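Endo-1,4-beta-mannanase (Eisenia fetida, PDB 5Y6T) probably hydrolyses internal beta-1,4-mannosidic linkages in mannan polysaccharides as an endo-acting GH5 glycoside hydrolase. Local coordinates at residues Met27-Gln32 with Leu66-His71; Val113-Trp118 with Val157-Trp162; Ala121-Ser126 with Gly194-Ile199; Gly170-Gly175 with Gln186-Ser191; His266-Glu271 with Glu297-Gly302. One frame throughout, in Å; residues are numbered along the deposited sequence. Where two conformers were deposited one is given.

Contact 1: Met27-Gln32 with Leu66-His71; sequences MNIAWQ and LRIWVH
M27 and N28 run parallel to L66 and R67 as paired strand residues, after which a cis peptide bond before A30 turns the chain so that this alanine lies abreast of I68. Three backbone bonds hold the segments: R67 N donates to M27 O (3.1 Å), I29 N to R67 O (2.8 Å) and W69 N to A30 O (2.9 Å). The N28 and R67 side chains lie side by side, pointing the same way. R67 NH1 gives N28 OD1 a nearly straight bond of 2.7 Å in the guanidinium plane, while the amide stands at 88° to that plane. CG of R67 is anti to the backbone N (chi1 -179°) and the chain is extended to NE, which reaches the guanidinium into the barrel interior, where E163 and E297 form salt bridges with it. The segments belong to a beta-alpha-beta unit of the (beta/alpha)8 barrel; its helix 42-60 covers I29 and I68 on the other face, where I29 CG1 packs 3.9 Å from L66 CD1. Near the strand ends, A30 CB sits over the five-membered ring of W69, 3.7 Å from its centroid. W31 CZ3 lies 3.7 Å from W69 CZ3, the six-membered rings obliquely inclined at 55°. Tris near W69 and isopropanol near W31, both probably from the crystallisation liquor, may mark a pocket.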
# COMPACT_ATOMS: atom_id res chain seq x y z
N MET A 27 11.14 1.82 2.87
CA MET A 27 10.66 3.12 2.39
C MET A 27 9.63 2.97 1.32
O MET A 27 9.71 2.04 0.49
CB MET A 27 11.84 3.96 1.81
CG MET A 27 12.98 4.16 2.77
SD MET A 27 14.16 5.34 2.02
CE MET A 27 15.62 5.07 3.02
N ASN A 28 8.70 3.91 1.30
CA ASN A 28 7.97 4.16 0.11
C ASN A 28 8.97 4.74 -0.90
O ASN A 28 9.74 5.62 -0.52
CB ASN A 28 6.89 5.20 0.33
CG ASN A 28 5.73 4.69 1.13
OD1 ASN A 28 4.76 4.24 0.55
ND2 ASN A 28 5.80 4.84 2.45
N ILE A 29 8.92 4.26 -2.13
CA ILE A 29 9.79 4.87 -3.21
C ILE A 29 9.38 6.35 -3.40
O ILE A 29 10.28 7.20 -3.33
CB ILE A 29 9.94 4.05 -4.48
CG1 ILE A 29 10.43 2.65 -4.11
CG2 ILE A 29 10.88 4.69 -5.47
CD1 ILE A 29 11.65 2.62 -3.24
N ALA A 30 8.12 6.71 -3.58
CA ALA A 30 7.02 5.84 -4.07
C ALA A 30 7.00 5.72 -5.61
O ALA A 30 6.28 4.90 -6.18
CB ALA A 30 5.71 6.32 -3.58
N TRP A 31 7.85 6.49 -6.25
CA TRP A 31 8.03 6.51 -7.69
C TRP A 31 9.36 7.14 -8.03
O TRP A 31 10.01 7.69 -7.18
CB TRP A 31 6.97 7.32 -8.43
CG TRP A 31 6.88 8.78 -7.96
CD1 TRP A 31 7.67 9.82 -8.35
CD2 TRP A 31 6.02 9.27 -6.95
NE1 TRP A 31 7.29 10.96 -7.67
CE2 TRP A 31 6.29 10.65 -6.79
CE3 TRP A 31 5.05 8.67 -6.13
CZ2 TRP A 31 5.55 11.47 -5.89
CZ3 TRP A 31 4.33 9.49 -5.24
CH2 TRP A 31 4.61 10.84 -5.09
N GLN A 32 9.77 6.98 -9.28
CA GLN A 32 10.88 7.78 -9.86
C GLN A 32 10.26 8.80 -10.81
O GLN A 32 10.35 10.02 -10.58
CB GLN A 32 11.87 6.88 -10.58
CG GLN A 32 13.04 7.58 -11.28
CD GLN A 32 13.96 8.33 -10.34
OE1 GLN A 32 13.98 8.11 -9.13
NE2 GLN A 32 14.71 9.26 -10.90
N LEU A 66 9.99 -2.31 0.46
CA LEU A 66 9.66 -1.07 -0.18
C LEU A 66 8.23 -1.08 -0.70
O LEU A 66 7.69 -2.12 -1.01
CB LEU A 66 10.68 -0.71 -1.29
CG LEU A 66 10.70 -1.52 -2.57
CD1 LEU A 66 9.62 -1.14 -3.59
CD2 LEU A 66 12.07 -1.50 -3.15
N ARG A 67 7.67 0.10 -0.84
CA ARG A 67 6.34 0.29 -1.42
C ARG A 67 6.46 1.19 -2.64
O ARG A 67 7.05 2.25 -2.57
CB ARG A 67 5.40 0.92 -0.39
CG ARG A 67 3.95 1.16 -0.84
CD ARG A 67 3.12 1.44 0.42
NE ARG A 67 1.73 1.79 0.16
CZ ARG A 67 1.25 3.03 0.16
NH1 ARG A 67 2.04 4.12 0.23
NH2 ARG A 67 -0.07 3.19 0.00
N ILE A 68 5.91 0.75 -3.75
CA ILE A 68 6.05 1.45 -5.02
C ILE A 68 4.72 1.50 -5.75
O ILE A 68 3.87 0.56 -5.70
CB ILE A 68 7.12 0.76 -5.91
CG1 ILE A 68 7.42 1.67 -7.13
CG2 ILE A 68 6.75 -0.67 -6.31
CD1 ILE A 68 8.78 1.39 -7.74
N TRP A 69 4.50 2.58 -6.47
CA TRP A 69 3.21 2.85 -7.10
C TRP A 69 3.29 2.70 -8.60
O TRP A 69 4.32 3.07 -9.21
CB TRP A 69 2.75 4.25 -6.79
CG TRP A 69 2.51 4.61 -5.36
CD1 TRP A 69 2.77 3.87 -4.23
CD2 TRP A 69 1.94 5.83 -4.90
NE1 TRP A 69 2.43 4.61 -3.09
CE2 TRP A 69 1.91 5.80 -3.48
CE3 TRP A 69 1.47 6.99 -5.54
CZ2 TRP A 69 1.42 6.88 -2.72
CZ3 TRP A 69 0.97 8.03 -4.78
CH2 TRP A 69 0.95 7.97 -3.39
N VAL A 70 2.18 2.29 -9.20
CA VAL A 70 2.19 1.98 -10.65
C VAL A 70 1.23 2.87 -11.41
O VAL A 70 1.71 3.86 -12.00
CB VAL A 70 1.92 0.48 -10.93
CG1 VAL A 70 1.99 0.15 -12.41
CG2 VAL A 70 2.87 -0.42 -10.11
N HIS A 71 -0.06 2.62 -11.46
CA HIS A 71 -0.91 3.42 -12.36
C HIS A 71 -1.17 4.85 -11.86
O HIS A 71 -1.44 5.77 -12.69
CB HIS A 71 -2.28 2.79 -12.58
CG HIS A 71 -2.24 1.37 -13.06
ND1 HIS A 71 -1.55 0.98 -14.18
CD2 HIS A 71 -2.93 0.29 -12.64
CE1 HIS A 71 -1.79 -0.31 -14.42
NE2 HIS A 71 -2.62 -0.75 -13.48

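Contact 2: Val113-Trp118 with Val157-Trp162; sequences VFIVLW and VALGGW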
# COMPACT_ATOMS: atom_id res chain seq x y z
N VAL A 113 8.84 -6.41 -2.02
CA VAL A 113 8.21 -5.33 -2.79
C VAL A 113 6.70 -5.36 -2.62
O VAL A 113 6.07 -6.40 -2.79
CB VAL A 113 8.55 -5.49 -4.27
CG1 VAL A 113 7.85 -4.47 -5.15
CG2 VAL A 113 10.08 -5.27 -4.47
N PHE A 114 6.13 -4.20 -2.32
CA PHE A 114 4.70 -4.00 -2.22
C PHE A 114 4.27 -3.05 -3.30
O PHE A 114 4.76 -1.92 -3.37
CB PHE A 114 4.31 -3.55 -0.81
CG PHE A 114 4.63 -4.60 0.25
CD1 PHE A 114 5.94 -4.80 0.70
CD2 PHE A 114 3.66 -5.47 0.69
CE1 PHE A 114 6.26 -5.81 1.64
CE2 PHE A 114 3.98 -6.46 1.62
CZ PHE A 114 5.28 -6.66 2.05
N ILE A 115 3.35 -3.50 -4.12
CA ILE A 115 2.96 -2.83 -5.39
C ILE A 115 1.57 -2.24 -5.28
O ILE A 115 0.62 -2.97 -5.07
CB ILE A 115 3.01 -3.78 -6.61
CG1 ILE A 115 4.37 -4.52 -6.68
CG2 ILE A 115 2.76 -3.03 -7.90
CD1 ILE A 115 4.42 -5.65 -7.69
N VAL A 116 1.50 -0.92 -5.46
CA VAL A 116 0.28 -0.16 -5.36
C VAL A 116 -0.27 0.17 -6.74
O VAL A 116 0.34 0.91 -7.47
CB VAL A 116 0.47 1.13 -4.53
CG1 VAL A 116 -0.87 1.76 -4.33
CG2 VAL A 116 1.11 0.86 -3.16
N LEU A 117 -1.48 -0.29 -7.04
CA LEU A 117 -2.06 -0.05 -8.37
C LEU A 117 -2.51 1.39 -8.63
O LEU A 117 -2.01 2.03 -9.57
CB LEU A 117 -3.22 -0.99 -8.60
CG LEU A 117 -2.95 -2.49 -8.55
CD1 LEU A 117 -4.23 -3.34 -8.75
CD2 LEU A 117 -2.00 -2.92 -9.65
N TRP A 118 -3.37 1.89 -7.76
CA TRP A 118 -4.05 3.11 -7.99
C TRP A 118 -3.78 4.12 -6.89
O TRP A 118 -3.48 3.73 -5.77
CB TRP A 118 -5.55 2.91 -8.10
CG TRP A 118 -5.96 1.94 -9.15
CD1 TRP A 118 -6.40 0.68 -8.93
CD2 TRP A 118 -6.09 2.17 -10.54
NE1 TRP A 118 -6.77 0.10 -10.09
CE2 TRP A 118 -6.62 1.01 -11.10
CE3 TRP A 118 -5.85 3.28 -11.39
CZ2 TRP A 118 -6.82 0.87 -12.48
CZ3 TRP A 118 -6.09 3.15 -12.70
CH2 TRP A 118 -6.56 1.94 -13.25
N VAL A 157 9.57 -14.41 -5.74
CA VAL A 157 9.71 -14.54 -4.29
C VAL A 157 9.78 -13.20 -3.56
O VAL A 157 9.34 -13.08 -2.42
CB VAL A 157 10.93 -15.41 -3.96
CG1 VAL A 157 11.09 -15.53 -2.47
CG2 VAL A 157 10.62 -16.81 -4.52
N ALA A 158 10.30 -12.19 -4.22
CA ALA A 158 10.39 -10.84 -3.63
C ALA A 158 9.09 -10.07 -3.71
O ALA A 158 9.08 -8.87 -3.31
CB ALA A 158 11.48 -10.03 -4.29
N LEU A 159 8.02 -10.64 -4.27
CA LEU A 159 6.73 -9.92 -4.32
C LEU A 159 6.09 -10.09 -2.94
O LEU A 159 5.57 -11.16 -2.63
CB LEU A 159 5.84 -10.47 -5.39
CG LEU A 159 4.45 -9.91 -5.70
CD1 LEU A 159 4.31 -8.47 -5.27
CD2 LEU A 159 4.09 -10.12 -7.17
N GLY A 160 6.14 -9.07 -2.14
CA GLY A 160 5.56 -9.16 -0.81
C GLY A 160 4.06 -9.08 -0.81
O GLY A 160 3.40 -9.84 -0.05
N GLY A 161 3.53 -8.17 -1.61
CA GLY A 161 2.12 -8.02 -1.74
C GLY A 161 1.66 -6.94 -2.70
O GLY A 161 2.47 -6.16 -3.19
N TRP A 162 0.40 -6.98 -2.99
CA TRP A 162 -0.28 -5.98 -3.83
C TRP A 162 -1.14 -5.10 -2.94
O TRP A 162 -1.61 -5.52 -1.88
CB TRP A 162 -1.19 -6.65 -4.85
CG TRP A 162 -0.50 -7.47 -5.90
CD1 TRP A 162 -0.19 -8.79 -5.81
CD2 TRP A 162 0.06 -7.01 -7.13
NE1 TRP A 162 0.46 -9.22 -6.90
CE2 TRP A 162 0.61 -8.16 -7.78
CE3 TRP A 162 0.06 -5.77 -7.80
CZ2 TRP A 162 1.31 -8.07 -9.00
CZ3 TRP A 162 0.69 -5.70 -9.03
CH2 TRP A 162 1.26 -6.85 -9.64
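A beta bulge interrupts the parallel pairing of barrel strands 112-119 and 159-163: V113 pairs with L159, but F114 pairs with G161, leaving G160 as the extra residue. V113 O accepts from G160 N at 2.7 Å and, weakly, from G161 N at 3.3 Å. Regular bonds flank it, V113 N to A158 O (2.8 Å) and I115 N to G161 O (3.0 Å). With CG beside its backbone N (chi1 -63°), F114 lays one ring face over G160 CA, 4.1 Å from the ring centroid; a CB on G160 would collide with F114 CZ. Within the (beta/alpha)8 barrel this ring points inward, meeting W324 and L8. Replacing F114 by an alanine removes the ring lying over G160 CA and is likely to open a gap between the bulge and W324. On the outward face I115 and W162 lie side by side: I115 CD1 stands over the six-membered ring of W162, 4.0 Å from its centroid, and I115 CG2 touches W162 CZ3 at 3.6 Å. L117 CD2 comes obliquely to W162 CZ3 (3.9 Å), and M149 and V150 of helix 135-152 also pack on the indole.

Contact 3: Ala121-Ser126 with Gly194-Ile199; sequences ATTPTS and GWADSI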
# COMPACT_ATOMS: atom_id res chain seq x y z
N ALA A 121 -5.10 9.67 -3.51
CA ALA A 121 -4.66 10.92 -2.90
C ALA A 121 -4.64 12.09 -3.90
O ALA A 121 -4.36 13.25 -3.53
CB ALA A 121 -3.32 10.71 -2.20
N THR A 122 -4.92 11.78 -5.18
CA THR A 122 -5.09 12.83 -6.18
C THR A 122 -6.36 12.55 -6.95
O THR A 122 -6.90 11.46 -6.93
CB THR A 122 -3.93 12.86 -7.17
OG1 THR A 122 -3.77 11.57 -7.81
CG2 THR A 122 -2.59 13.31 -6.44
N THR A 123 -6.84 13.54 -7.66
CA THR A 123 -8.06 13.40 -8.35
C THR A 123 -7.84 12.43 -9.55
O THR A 123 -6.92 12.63 -10.37
CB THR A 123 -8.51 14.76 -8.89
OG1 THR A 123 -8.66 15.67 -7.79
CG2 THR A 123 -9.87 14.64 -9.58
N PRO A 124 -8.72 11.47 -9.71
CA PRO A 124 -8.56 10.57 -10.83
C PRO A 124 -8.76 11.17 -12.21
O PRO A 124 -9.62 12.07 -12.36
CB PRO A 124 -9.71 9.52 -10.63
CG PRO A 124 -10.02 9.59 -9.21
CD PRO A 124 -9.76 11.00 -8.76
N THR A 125 -8.02 10.67 -13.19
CA THR A 125 -8.40 10.87 -14.58
C THR A 125 -9.76 10.23 -14.87
O THR A 125 -10.20 9.34 -14.16
CB THR A 125 -7.36 10.32 -15.54
OG1 THR A 125 -7.31 8.90 -15.39
CG2 THR A 125 -6.00 11.01 -15.33
N SER A 126 -10.47 10.69 -15.90
CA SER A 126 -11.86 10.28 -16.15
C SER A 126 -11.93 8.78 -16.46
O SER A 126 -12.92 8.07 -16.08
CB SER A 126 -12.50 11.18 -17.25
OG SER A 126 -11.80 10.90 -18.49
N GLY A 194 -11.50 13.40 1.55
CA GLY A 194 -12.23 13.89 0.38
C GLY A 194 -11.63 15.14 -0.24
O GLY A 194 -12.30 15.90 -0.92
N TRP A 195 -10.34 15.33 -0.05
CA TRP A 195 -9.66 16.52 -0.61
C TRP A 195 -9.55 16.46 -2.13
O TRP A 195 -9.39 17.48 -2.80
CB TRP A 195 -8.25 16.67 -0.02
CG TRP A 195 -7.29 15.53 -0.27
CD1 TRP A 195 -6.46 15.40 -1.34
CD2 TRP A 195 -7.06 14.39 0.56
NE1 TRP A 195 -5.71 14.29 -1.22
CE2 TRP A 195 -6.05 13.64 -0.06
CE3 TRP A 195 -7.53 13.98 1.83
CZ2 TRP A 195 -5.54 12.45 0.50
CZ3 TRP A 195 -7.09 12.79 2.34
CH2 TRP A 195 -6.09 12.02 1.67
N ALA A 196 -9.59 15.27 -2.72
CA ALA A 196 -9.37 15.13 -4.15
C ALA A 196 -10.63 14.74 -4.98
O ALA A 196 -10.61 14.86 -6.19
CB ALA A 196 -8.23 14.12 -4.39
N ASP A 197 -11.66 14.16 -4.36
CA ASP A 197 -12.92 13.90 -5.05
C ASP A 197 -13.92 13.49 -3.95
O ASP A 197 -13.55 13.51 -2.77
CB ASP A 197 -12.78 12.84 -6.15
CG ASP A 197 -13.18 13.32 -7.53
OD1 ASP A 197 -13.72 14.44 -7.68
OD2 ASP A 197 -12.92 12.57 -8.49
N SER A 198 -15.13 13.18 -4.37
CA SER A 198 -16.28 12.91 -3.49
C SER A 198 -17.03 11.68 -3.98
O SER A 198 -18.24 11.72 -4.25
CB SER A 198 -17.26 14.10 -3.45
OG SER A 198 -16.58 15.31 -3.24
N ILE A 199 -16.34 10.58 -4.10
CA ILE A 199 -16.93 9.34 -4.57
C ILE A 199 -17.50 8.64 -3.35
O ILE A 199 -16.86 8.62 -2.30
CB ILE A 199 -15.83 8.47 -5.22
CG1 ILE A 199 -15.24 9.19 -6.44
CG2 ILE A 199 -16.37 7.09 -5.69
CD1 ILE A 199 -14.08 8.47 -7.11
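W195 presents the N-H edge of its indole to the carbonyl of A121: NE1 donates to A121 O at 2.9 Å. The oxygen lies near the ring plane, whereas the nitrogen stands 42° out of the carbonyl plane and therefore misses the lone pairs. CG of W195 is wedged between its own backbone N and carbonyl carbon (chi1 61°), a turn that swings the ring across to the 121-126 segment and also sets CZ2 beside A121 CB at 3.9 Å. T123 answers with its hydroxyl, OG1 donating to A196 O over a short 2.6 Å, this time in the carbonyl plane and on a lone pair. Between these two bonds the methyl of A196 presses toward the peptide after T122, with CB 3.5 Å from T122 C. Farther along, the D197 side chain crosses T123 at about a right angle; in the conformer described, its carboxylate forms a salt bridge with R129 of helix 126-133, the helix for which T125 is the N-cap. W195 also touches E167 and meets the ring of W229. Both loops follow barrel strands on the C-terminal side, where GH5 enzymes carry their active site, so the contact probably forms part of the rim of the cleft.

Contact 4: Gly170-Gly175 with Gln186-Ser191; sequences GIVSAG and QPLAGS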
# COMPACT_ATOMS: atom_id res chain seq x y z
N GLY A 170 -8.79 9.94 0.25
CA GLY A 170 -8.60 11.18 -0.55
C GLY A 170 -9.68 11.47 -1.54
O GLY A 170 -9.92 12.66 -1.82
N ILE A 171 -10.41 10.45 -2.01
CA ILE A 171 -11.38 10.67 -3.05
C ILE A 171 -12.79 10.34 -2.58
O ILE A 171 -13.69 10.17 -3.41
CB ILE A 171 -11.01 9.91 -4.34
CG1 ILE A 171 -10.75 8.41 -4.12
CG2 ILE A 171 -9.83 10.64 -4.98
CD1 ILE A 171 -10.42 7.66 -5.42
N VAL A 172 -12.97 10.15 -1.27
CA VAL A 172 -14.27 9.74 -0.71
C VAL A 172 -15.09 10.93 -0.26
O VAL A 172 -14.57 11.96 0.15
CB VAL A 172 -14.13 8.74 0.45
CG1 VAL A 172 -13.74 9.42 1.76
CG2 VAL A 172 -15.41 7.91 0.64
N SER A 173 -16.41 10.74 -0.36
CA SER A 173 -17.35 11.66 0.18
C SER A 173 -17.48 11.42 1.67
O SER A 173 -18.08 10.43 2.13
CB SER A 173 -18.68 11.50 -0.56
OG SER A 173 -19.50 12.61 -0.21
N ALA A 174 -16.86 12.31 2.40
CA ALA A 174 -16.77 12.22 3.88
C ALA A 174 -17.95 12.90 4.55
O ALA A 174 -18.52 13.83 4.03
CB ALA A 174 -15.45 12.79 4.36
N GLY A 175 -18.31 12.48 5.76
CA GLY A 175 -19.38 13.16 6.49
C GLY A 175 -20.79 12.86 5.98
O GLY A 175 -21.66 13.71 6.06
N GLN A 186 -19.82 9.40 8.39
CA GLN A 186 -19.90 10.38 9.49
C GLN A 186 -18.67 10.30 10.40
O GLN A 186 -18.17 11.34 10.81
CB GLN A 186 -21.22 10.32 10.24
CG GLN A 186 -22.41 10.76 9.40
CD GLN A 186 -22.37 12.22 9.00
OE1 GLN A 186 -21.38 12.93 9.20
NE2 GLN A 186 -23.48 12.70 8.42
N PRO A 187 -18.10 9.13 10.63
CA PRO A 187 -16.83 9.18 11.43
C PRO A 187 -15.66 9.93 10.82
O PRO A 187 -14.75 10.29 11.53
CB PRO A 187 -16.49 7.69 11.63
CG PRO A 187 -17.80 7.00 11.50
CD PRO A 187 -18.54 7.76 10.43
N LEU A 188 -15.70 10.15 9.51
CA LEU A 188 -14.77 10.96 8.81
C LEU A 188 -15.13 12.45 8.67
O LEU A 188 -14.36 13.20 8.08
CB LEU A 188 -14.50 10.39 7.37
CG LEU A 188 -14.11 8.91 7.37
CD1 LEU A 188 -13.76 8.40 5.98
CD2 LEU A 188 -12.95 8.60 8.35
N ALA A 189 -16.24 12.87 9.28
CA ALA A 189 -16.65 14.30 9.18
C ALA A 189 -15.60 15.14 9.85
O ALA A 189 -15.13 14.80 10.97
CB ALA A 189 -18.02 14.52 9.85
N GLY A 190 -15.20 16.22 9.19
CA GLY A 190 -14.27 17.17 9.76
C GLY A 190 -12.81 16.66 9.74
O GLY A 190 -11.94 17.33 10.20
N SER A 191 -12.56 15.48 9.14
CA SER A 191 -11.20 14.90 9.17
C SER A 191 -10.29 15.44 8.08
O SER A 191 -9.11 15.22 8.11
CB SER A 191 -11.34 13.38 8.99
OG SER A 191 -11.75 13.06 7.67
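L188 overlaps the methyl of A174, CB to CB 4.0 Å, and reaches on with CD1 to V172 CG1 at 4.3 Å. Its CG lies beside the backbone N (chi1 -52°) and the branch continues extended, which carries the leucine's end alongside the 170-175 segment toward the protein interior. The rest of the contact is nearer the surface. A189 CB touches the bare CA of G175 at 3.9 Å; with a positive phi of 76°, G175 has a backbone shape that favours glycine. In the conformer described, Q186 bends at its second side-chain bond and brings its amide beside the carbonyl of G175, Q186 NE2 lying 3.1 Å from G175 O. The angle is too poor for a hydrogen bond, and NE2 instead bonds to S177 OG. The two segments therefore meet by van der Waals contact, and the shape of 186-191 is fixed from within. L188 to S191 form a type II beta turn with G190 in the third position, and L188 O is gripped twice by S191, by its backbone N (3.1 Å) and its OG (2.6 Å). One step earlier, A189 N donates to Q186 O at 2.9 Å. Both segments belong to the long excursion between strand 165-166 and helix 201-218: the C182-C248 disulfide ties the intervening loop to helix 246-253, and V172 rests on M201 and L204 of helix 201-218.

Contact 5: His266-Glu271 with Glu297-Gly302; sequences HTYAWE and EFSQSG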
# COMPACT_ATOMS: atom_id res chain seq x y z
N HIS A 266 -1.46 5.15 7.45
CA HIS A 266 -0.49 6.24 7.29
C HIS A 266 -0.70 7.29 8.38
O HIS A 266 -1.80 7.36 8.98
CB HIS A 266 -0.73 6.91 5.96
CG HIS A 266 -0.59 5.96 4.81
ND1 HIS A 266 -0.97 6.28 3.52
CD2 HIS A 266 -0.22 4.67 4.78
CE1 HIS A 266 -0.76 5.24 2.75
NE2 HIS A 266 -0.30 4.25 3.48
N THR A 267 0.34 8.03 8.73
CA THR A 267 0.08 9.02 9.75
C THR A 267 1.02 10.18 9.57
O THR A 267 2.26 10.00 9.44
CB THR A 267 0.13 8.46 11.20
OG1 THR A 267 -0.31 9.49 12.16
CG2 THR A 267 1.59 7.95 11.55
N TYR A 268 0.43 11.36 9.56
CA TYR A 268 1.16 12.62 9.53
C TYR A 268 0.55 13.60 10.50
O TYR A 268 -0.67 13.55 10.78
CB TYR A 268 1.06 13.22 8.16
CG TYR A 268 1.72 12.36 7.09
CD1 TYR A 268 3.11 12.44 6.86
CD2 TYR A 268 0.98 11.47 6.32
CE1 TYR A 268 3.69 11.76 5.81
CE2 TYR A 268 1.56 10.72 5.30
CZ TYR A 268 2.94 10.83 5.06
OH TYR A 268 3.52 10.14 4.03
N ALA A 269 1.41 14.52 10.96
CA ALA A 269 0.93 15.55 11.86
C ALA A 269 0.21 16.64 11.08
O ALA A 269 0.42 16.85 9.88
CB ALA A 269 2.09 16.11 12.70
N TRP A 270 -0.75 17.26 11.74
CA TRP A 270 -1.45 18.42 11.13
C TRP A 270 -1.23 19.56 12.11
O TRP A 270 -1.41 19.42 13.30
CB TRP A 270 -2.92 18.12 11.04
CG TRP A 270 -3.73 19.25 10.50
CD1 TRP A 270 -4.61 20.05 11.18
CD2 TRP A 270 -3.71 19.70 9.16
NE1 TRP A 270 -5.15 20.96 10.30
CE2 TRP A 270 -4.61 20.78 9.07
CE3 TRP A 270 -3.03 19.28 8.02
CZ2 TRP A 270 -4.85 21.44 7.88
CZ3 TRP A 270 -3.26 19.95 6.82
CH2 TRP A 270 -4.16 21.02 6.76
N GLU A 271 -0.75 20.66 11.59
CA GLU A 271 -0.37 21.82 12.40
C GLU A 271 0.51 21.49 13.56
O GLU A 271 0.27 21.94 14.70
CB GLU A 271 -1.65 22.48 12.89
CG GLU A 271 -2.50 22.97 11.77
CD GLU A 271 -3.73 23.72 12.29
OE1 GLU A 271 -4.17 23.52 13.45
OE2 GLU A 271 -4.24 24.51 11.51
N GLU A 297 3.01 4.77 5.87
CA GLU A 297 3.66 6.05 5.59
C GLU A 297 3.74 6.88 6.89
O GLU A 297 2.81 6.89 7.69
CB GLU A 297 2.85 6.90 4.64
CG GLU A 297 2.63 6.39 3.22
CD GLU A 297 1.89 7.36 2.30
OE1 GLU A 297 1.80 8.60 2.68
OE2 GLU A 297 1.39 6.91 1.21
N PHE A 298 4.83 7.60 7.00
CA PHE A 298 5.07 8.64 8.03
C PHE A 298 6.37 9.30 7.65
O PHE A 298 7.12 8.80 6.82
CB PHE A 298 5.22 8.04 9.43
CG PHE A 298 6.30 7.02 9.54
CD1 PHE A 298 6.13 5.68 9.14
CD2 PHE A 298 7.57 7.38 9.91
CE1 PHE A 298 7.17 4.76 9.24
CE2 PHE A 298 8.61 6.48 9.94
CZ PHE A 298 8.44 5.19 9.58
N SER A 299 6.70 10.42 8.30
CA SER A 299 8.00 11.01 8.02
C SER A 299 8.33 11.91 9.21
O SER A 299 7.45 12.28 10.00
CB SER A 299 7.96 11.81 6.74
OG SER A 299 7.16 12.95 6.84
N GLN A 300 9.63 12.20 9.35
CA GLN A 300 10.08 13.09 10.37
C GLN A 300 9.57 14.52 10.06
O GLN A 300 9.05 15.25 10.94
CB GLN A 300 11.62 13.01 10.46
CG GLN A 300 12.19 13.88 11.61
CD GLN A 300 13.68 13.74 11.62
OE1 GLN A 300 14.20 12.72 12.07
NE2 GLN A 300 14.38 14.72 11.12
N SER A 301 9.75 14.91 8.82
CA SER A 301 9.28 16.24 8.36
C SER A 301 7.78 16.39 8.50
O SER A 301 7.27 17.50 8.72
CB SER A 301 9.69 16.58 6.93
OG SER A 301 9.33 15.59 5.99
N GLY A 302 7.07 15.28 8.31
CA GLY A 302 5.64 15.29 8.49
C GLY A 302 5.19 14.82 9.83
O GLY A 302 4.05 14.35 9.98
O HOH W 1 4.52 11.38 10.12
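E297 lies flat over the imidazole of H266: its CG stands almost exactly above the ring, 3.5 Å from the centroid, and carboxylate and ring planes are only 19° apart. The stack involves no hydrogen bond between the two side chains; H266 ND1 turns to E167 and NE2 to Q264. Y268 meets the carboxylate from its anti side, 25° out of its plane, with the ring turned 73° to it, and its OH donates to E297 OE1 (2.7 Å). A phenylalanine in place of Y268 would probably leave OE1 without this donor and the carboxylate freer to turn. Backbone bonds position the tyrosine on both sides, T267 N to E297 O (2.9 Å) and A269 N to G302 O (2.8 Å). G302 has no side chain, and a CB there would clash with Y268 CD1; its N donates to S299 OG in an ST motif. Water 1 joins T267 O (2.7 Å) to S299 N (3.0 Å). E297 OE2 pairs with R67 and bonds to a bound Tris, probably from the crystallisation liquor. In GH5 enzymes the glutamate ending the seventh barrel strand is the nucleophile, so E297 probably has that role; the stack, the tyrosine and R67 would together hold the carboxylate in one orientation.

Contacts 1 and 2 lie on barrel strands, contact 5 at the ends of two others and the loops after them, while contacts 3 and 4 belong to the loops above the barrel. Strands 65-72 and 112-119 join contacts 1 and 2 directly, V116 N lying 2.8 Å from I68 O. Contacts 1 and 5 have centres about 17 Å apart yet meet at the probable active site, where R67 NH1 forms a 3.0 Å salt bridge with E297 OE2. Contact 4 is nested inside the chain loop closed by contact 3, and the two touch, I199 N being 2.8 Å from I171 O. Bound Tris lies about 4 Å from the side chains of A121 and W69 and about 3 Å from that of E297.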